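Local structure of acetyltransferase (Elizabethkingia anophelis, 6AO7) at the interface of chains A and B. The protein transfers the acetyl group of acetyl-CoA to an acceptor, probably an amine, as a GNAT-family enzyme, and forms a dimer. Coordinates in Å, arbitrary orientation; residue numbers count along the deposited sequence, not the author numbering. Chains: chain A/B, Acetyltransferase.

The interface of chains A and B. Residues chain A 113, 116, 119-120, 123, 129, 156; chain B 113, 116, 119-120, 123, 129, 156.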
ATOM      1  N   ASN A 113       1.493   5.788   4.547  1.00 30.60           N
ATOM      2  CA  ASN A 113       2.060   5.174   3.345  1.00 28.76           C
ATOM      3  C   ASN A 113       3.022   4.036   3.687  1.00 32.87           C
ATOM      4  O   ASN A 113       3.156   3.087   2.914  1.00 34.35           O
ATOM      5  CB  ASN A 113       2.766   6.223   2.478  1.00 30.71           C
ATOM      6  CG  ASN A 113       3.853   6.975   3.222  1.00 32.54           C
ATOM      7  OD1 ASN A 113       3.583   7.969   3.887  1.00 34.99           O
ATOM      8  ND2 ASN A 113       5.099   6.524   3.081  1.00 33.79           N
ATOM      9  N   THR A 116       2.455  -0.860   5.299  1.00 33.88           N
ATOM     10  CA  THR A 116       2.101  -1.807   4.252  1.00 38.24           C
ATOM     11  C   THR A 116       1.437  -3.057   4.813  1.00 41.11           C
ATOM     12  O   THR A 116       0.558  -3.626   4.159  1.00 35.60           O
ATOM     13  CB  THR A 116       3.339  -2.163   3.407  1.00 44.72           C
ATOM     14  OG1 THR A 116       4.351  -2.784   4.223  1.00 42.88           O
ATOM     15  CG2 THR A 116       3.909  -0.906   2.775  1.00 40.74           C
ATOM     16  N   LEU A 119      -2.156  -2.066   5.168  1.00 26.87           N
ATOM     17  CA  LEU A 119      -2.833  -2.026   3.875  1.00 26.92           C
ATOM     18  C   LEU A 119      -3.345  -3.408   3.469  1.00 30.66           C
ATOM     19  O   LEU A 119      -4.419  -3.521   2.865  1.00 30.56           O
ATOM     20  CB  LEU A 119      -1.902  -1.464   2.806  1.00 25.79           C
ATOM     21  CG  LEU A 119      -1.536   0.017   2.939  1.00 26.91           C
ATOM     22  CD1 LEU A 119      -0.521   0.366   1.887  1.00 31.49           C
ATOM     23  CD2 LEU A 119      -2.787   0.857   2.814  1.00 29.09           C
ATOM     24  N   TYR A 120      -2.608  -4.472   3.808  1.00 29.05           N
ATOM     25  CA  TYR A 120      -3.134  -5.821   3.602  1.00 28.98           C
ATOM     26  C   TYR A 120      -4.396  -6.046   4.425  1.00 31.19           C
ATOM     27  O   TYR A 120      -5.435  -6.454   3.889  1.00 29.39           O
ATOM     28  CB  TYR A 120      -2.092  -6.879   3.971  1.00 31.88           C
ATOM     29  CG  TYR A 120      -2.749  -8.229   4.238  1.00 33.10           C
ATOM     30  CD1 TYR A 120      -3.088  -9.081   3.192  1.00 33.98           C
ATOM     31  CD2 TYR A 120      -3.047  -8.630   5.535  1.00 31.19           C
ATOM     32  CE1 TYR A 120      -3.705 -10.308   3.440  1.00 33.40           C
ATOM     33  CE2 TYR A 120      -3.669  -9.848   5.794  1.00 36.58           C
ATOM     34  CZ  TYR A 120      -4.001 -10.672   4.743  1.00 33.55           C
ATOM     35  OH  TYR A 120      -4.609 -11.876   5.021  1.00 40.97           O
ATOM     36  N   GLN A 123      -7.695  -4.329   3.410  1.00 25.73           N
ATOM     37  CA  GLN A 123      -8.209  -4.864   2.150  1.00 27.70           C
ATOM     38  C   GLN A 123      -8.778  -6.263   2.326  1.00 28.58           C
ATOM     39  O   GLN A 123      -9.782  -6.611   1.688  1.00 29.48           O
ATOM     40  CB  GLN A 123      -7.114  -4.869   1.087  1.00 31.20           C
ATOM     41  CG  GLN A 123      -6.698  -3.473   0.701  1.00 28.18           C
ATOM     42  CD  GLN A 123      -5.745  -3.522  -0.457  1.00 33.22           C
ATOM     43  OE1 GLN A 123      -6.157  -3.728  -1.591  1.00 34.73           O
ATOM     44  NE2 GLN A 123      -4.458  -3.365  -0.176  1.00 32.82           N
ATOM     45  N   ILE A 129      -8.458   0.651  -1.762  1.00 34.45           N
ATOM     46  CA  ILE A 129      -7.661   1.872  -1.715  1.00 39.73           C
ATOM     47  C   ILE A 129      -8.295   2.911  -2.637  1.00 39.28           C
ATOM     48  O   ILE A 129      -8.567   2.630  -3.809  1.00 36.47           O
ATOM     49  CB  ILE A 129      -6.206   1.577  -2.093  1.00 37.08           C
ATOM     50  CG1 ILE A 129      -5.603   0.563  -1.117  1.00 33.52           C
ATOM     51  CG2 ILE A 129      -5.406   2.858  -2.133  1.00 35.58           C
ATOM     52  CD1 ILE A 129      -4.174   0.210  -1.452  1.00 33.59           C
ATOM     53  N   ILE A 156      -2.920   7.112   3.216  1.00 32.09           N
ATOM     54  CA  ILE A 156      -3.637   6.296   2.246  1.00 30.96           C
ATOM     55  C   ILE A 156      -5.041   6.069   2.769  1.00 32.83           C
ATOM     56  O   ILE A 156      -5.221   5.517   3.862  1.00 31.35           O
ATOM     57  CB  ILE A 156      -2.929   4.956   2.007  1.00 30.85           C
ATOM     58  CG1 ILE A 156      -1.484   5.204   1.607  1.00 32.78           C
ATOM     59  CG2 ILE A 156      -3.689   4.147   0.965  1.00 26.68           C
ATOM     60  CD1 ILE A 156      -0.680   3.932   1.573  1.00 50.86           C
TER
ATOM     61  N   ASN B 113      -3.015  -3.280  -6.046  1.00 30.60           N
ATOM     62  CA  ASN B 113      -3.414  -2.944  -4.678  1.00 28.76           C
ATOM     63  C   ASN B 113      -3.020  -4.038  -3.685  1.00 32.87           C
ATOM     64  O   ASN B 113      -2.755  -3.749  -2.519  1.00 34.35           O
ATOM     65  CB  ASN B 113      -4.920  -2.673  -4.600  1.00 30.71           C
ATOM     66  CG  ASN B 113      -5.760  -3.833  -5.100  1.00 32.54           C
ATOM     67  OD1 ASN B 113      -6.025  -3.947  -6.291  1.00 34.99           O
ATOM     68  ND2 ASN B 113      -6.215  -4.684  -4.181  1.00 33.79           N
ATOM     69  N   THR B 116       1.426  -5.535  -1.477  1.00 33.88           N
ATOM     70  CA  THR B 116       1.855  -4.711  -0.356  1.00 38.24           C
ATOM     71  C   THR B 116       3.351  -4.831  -0.099  1.00 41.11           C
ATOM     72  O   THR B 116       3.980  -3.850   0.310  1.00 35.60           O
ATOM     73  CB  THR B 116       1.041  -5.053   0.906  1.00 44.72           C
ATOM     74  OG1 THR B 116       1.241  -6.429   1.284  1.00 42.88           O
ATOM     75  CG2 THR B 116      -0.435  -4.816   0.646  1.00 40.74           C
ATOM     76  N   LEU B 119       4.861  -2.392  -2.504  1.00 26.87           N
ATOM     77  CA  LEU B 119       4.678  -1.014  -2.058  1.00 26.92           C
ATOM     78  C   LEU B 119       5.773  -0.592  -1.078  1.00 30.66           C
ATOM     79  O   LEU B 119       6.213   0.564  -1.097  1.00 30.56           O
ATOM     80  CB  LEU B 119       3.300  -0.839  -1.430  1.00 25.79           C
ATOM     81  CG  LEU B 119       2.104  -0.953  -2.379  1.00 26.91           C
ATOM     82  CD1 LEU B 119       0.835  -0.883  -1.578  1.00 31.49           C
ATOM     83  CD2 LEU B 119       2.177   0.147  -3.414  1.00 29.09           C
ATOM     84  N   TYR B 120       6.241  -1.514  -0.230  1.00 29.05           N
ATOM     85  CA  TYR B 120       7.405  -1.216   0.604  1.00 28.98           C
ATOM     86  C   TYR B 120       8.633  -0.934  -0.252  1.00 31.19           C
ATOM     87  O   TYR B 120       9.290   0.103  -0.093  1.00 29.39           O
ATOM     88  CB  TYR B 120       7.708  -2.372   1.560  1.00 31.88           C
ATOM     89  CG  TYR B 120       9.146  -2.310   2.061  1.00 33.10           C
ATOM     90  CD1 TYR B 120       9.499  -1.483   3.123  1.00 33.98           C
ATOM     91  CD2 TYR B 120      10.144  -3.063   1.454  1.00 31.19           C
ATOM     92  CE1 TYR B 120      10.821  -1.415   3.567  1.00 33.40           C
ATOM     93  CE2 TYR B 120      11.466  -2.998   1.884  1.00 36.58           C
ATOM     94  CZ  TYR B 120      11.793  -2.168   2.932  1.00 33.55           C
ATOM     95  OH  TYR B 120      13.107  -2.125   3.347  1.00 40.97           O
ATOM     96  N   GLN B 123       8.889   2.363  -2.234  1.00 25.73           N
ATOM     97  CA  GLN B 123       9.030   3.512  -1.342  1.00 27.70           C
ATOM     98  C   GLN B 123      10.414   3.568  -0.715  1.00 28.58           C
ATOM     99  O   GLN B 123      10.965   4.660  -0.523  1.00 29.48           O
ATOM    100  CB  GLN B 123       7.958   3.477  -0.255  1.00 31.20           C
ATOM    101  CG  GLN B 123       6.576   3.674  -0.821  1.00 28.18           C
ATOM    102  CD  GLN B 123       5.577   3.798   0.292  1.00 33.22           C
ATOM    103  OE1 GLN B 123       5.482   4.841   0.926  1.00 34.73           O
ATOM    104  NE2 GLN B 123       4.848   2.723   0.560  1.00 32.82           N
ATOM    105  N   ILE B 129       3.648   7.274  -2.975  1.00 34.45           N
ATOM    106  CA  ILE B 129       2.352   6.875  -3.513  1.00 39.73           C
ATOM    107  C   ILE B 129       1.597   8.124  -3.959  1.00 39.28           C
ATOM    108  O   ILE B 129       1.458   9.083  -3.193  1.00 36.47           O
ATOM    109  CB  ILE B 129       1.567   6.066  -2.476  1.00 37.08           C
ATOM    110  CG1 ILE B 129       2.345   4.805  -2.091  1.00 33.52           C
ATOM    111  CG2 ILE B 129       0.191   5.734  -3.003  1.00 35.58           C
ATOM    112  CD1 ILE B 129       1.634   3.975  -1.050  1.00 33.59           C
ATOM    113  N   ILE B 156      -1.977   0.957  -8.039  1.00 32.09           N
ATOM    114  CA  ILE B 156      -1.401   2.003  -7.206  1.00 30.96           C
ATOM    115  C   ILE B 156      -0.216   2.592  -7.946  1.00 32.83           C
ATOM    116  O   ILE B 156       0.735   1.874  -8.280  1.00 31.35           O
ATOM    117  CB  ILE B 156      -0.964   1.458  -5.840  1.00 30.85           C
ATOM    118  CG1 ILE B 156      -2.135   0.758  -5.171  1.00 32.78           C
ATOM    119  CG2 ILE B 156      -0.397   2.585  -4.989  1.00 26.68           C
ATOM    120  CD1 ILE B 156      -1.715   0.014  -3.931  1.00 50.86           C
TER
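A:Gln123 carries the polar grip of this two-fold dimer interface, and everything it does is repeated by B:Gln123 with the chains exchanged. From CB the chain leaves with CG anti to the carbonyl carbon (chi1 -67°) and runs on extended, so the amide is delivered at full stretch to B:Asn113, its CD lying near the backbone O of that residue. At the tip, A:Gln123 OE1 accepts from the side-chain amide ND2 of B:Asn113 at 2.8 Å, the donor lying in the plane of the side-chain carbonyl of A:Gln123. A:Gln123 OE1 also sits 3.4 Å from CB of B:Asn113. A:Gln123 NE2 turns to the backbone and donates to B:Asn113 O at 2.9 Å in a nearly straight bond, although it comes in above the carbonyl plane. A:Gln123 NE2 also donates to the backbone A:Leu119 O, 3.0 Å away and one helical turn back, and bonds from both ends of the amide should fix its rotation. B:Asn113 answers from the crowded position, its CG between backbone N and carbonyl carbon (chi1 57°), with the two amide planes 52° apart.

Between the two amide clamps the centre is apolar. A:Leu119 and B:Leu119 cross at about a right angle and meet CD1 to CD1 at 3.9 Å. A:Ile129 CD1 touches B:Ile156 CD1 tip to tip at 3.5 Å, a tight fit made again by the twin pair. Alongside, CB of A:Thr116 rests 3.6 Å from the backbone O of B:Thr116, and its methyl CG2 lies beside the same carbonyl O and near the backbone N of B:Tyr120.

In each subunit the surface is built from one face of helix 116-124, the loop residue A:Asn113 or B:Asn113 just ahead of it, and the first residues of strands 128-133 and 155-161.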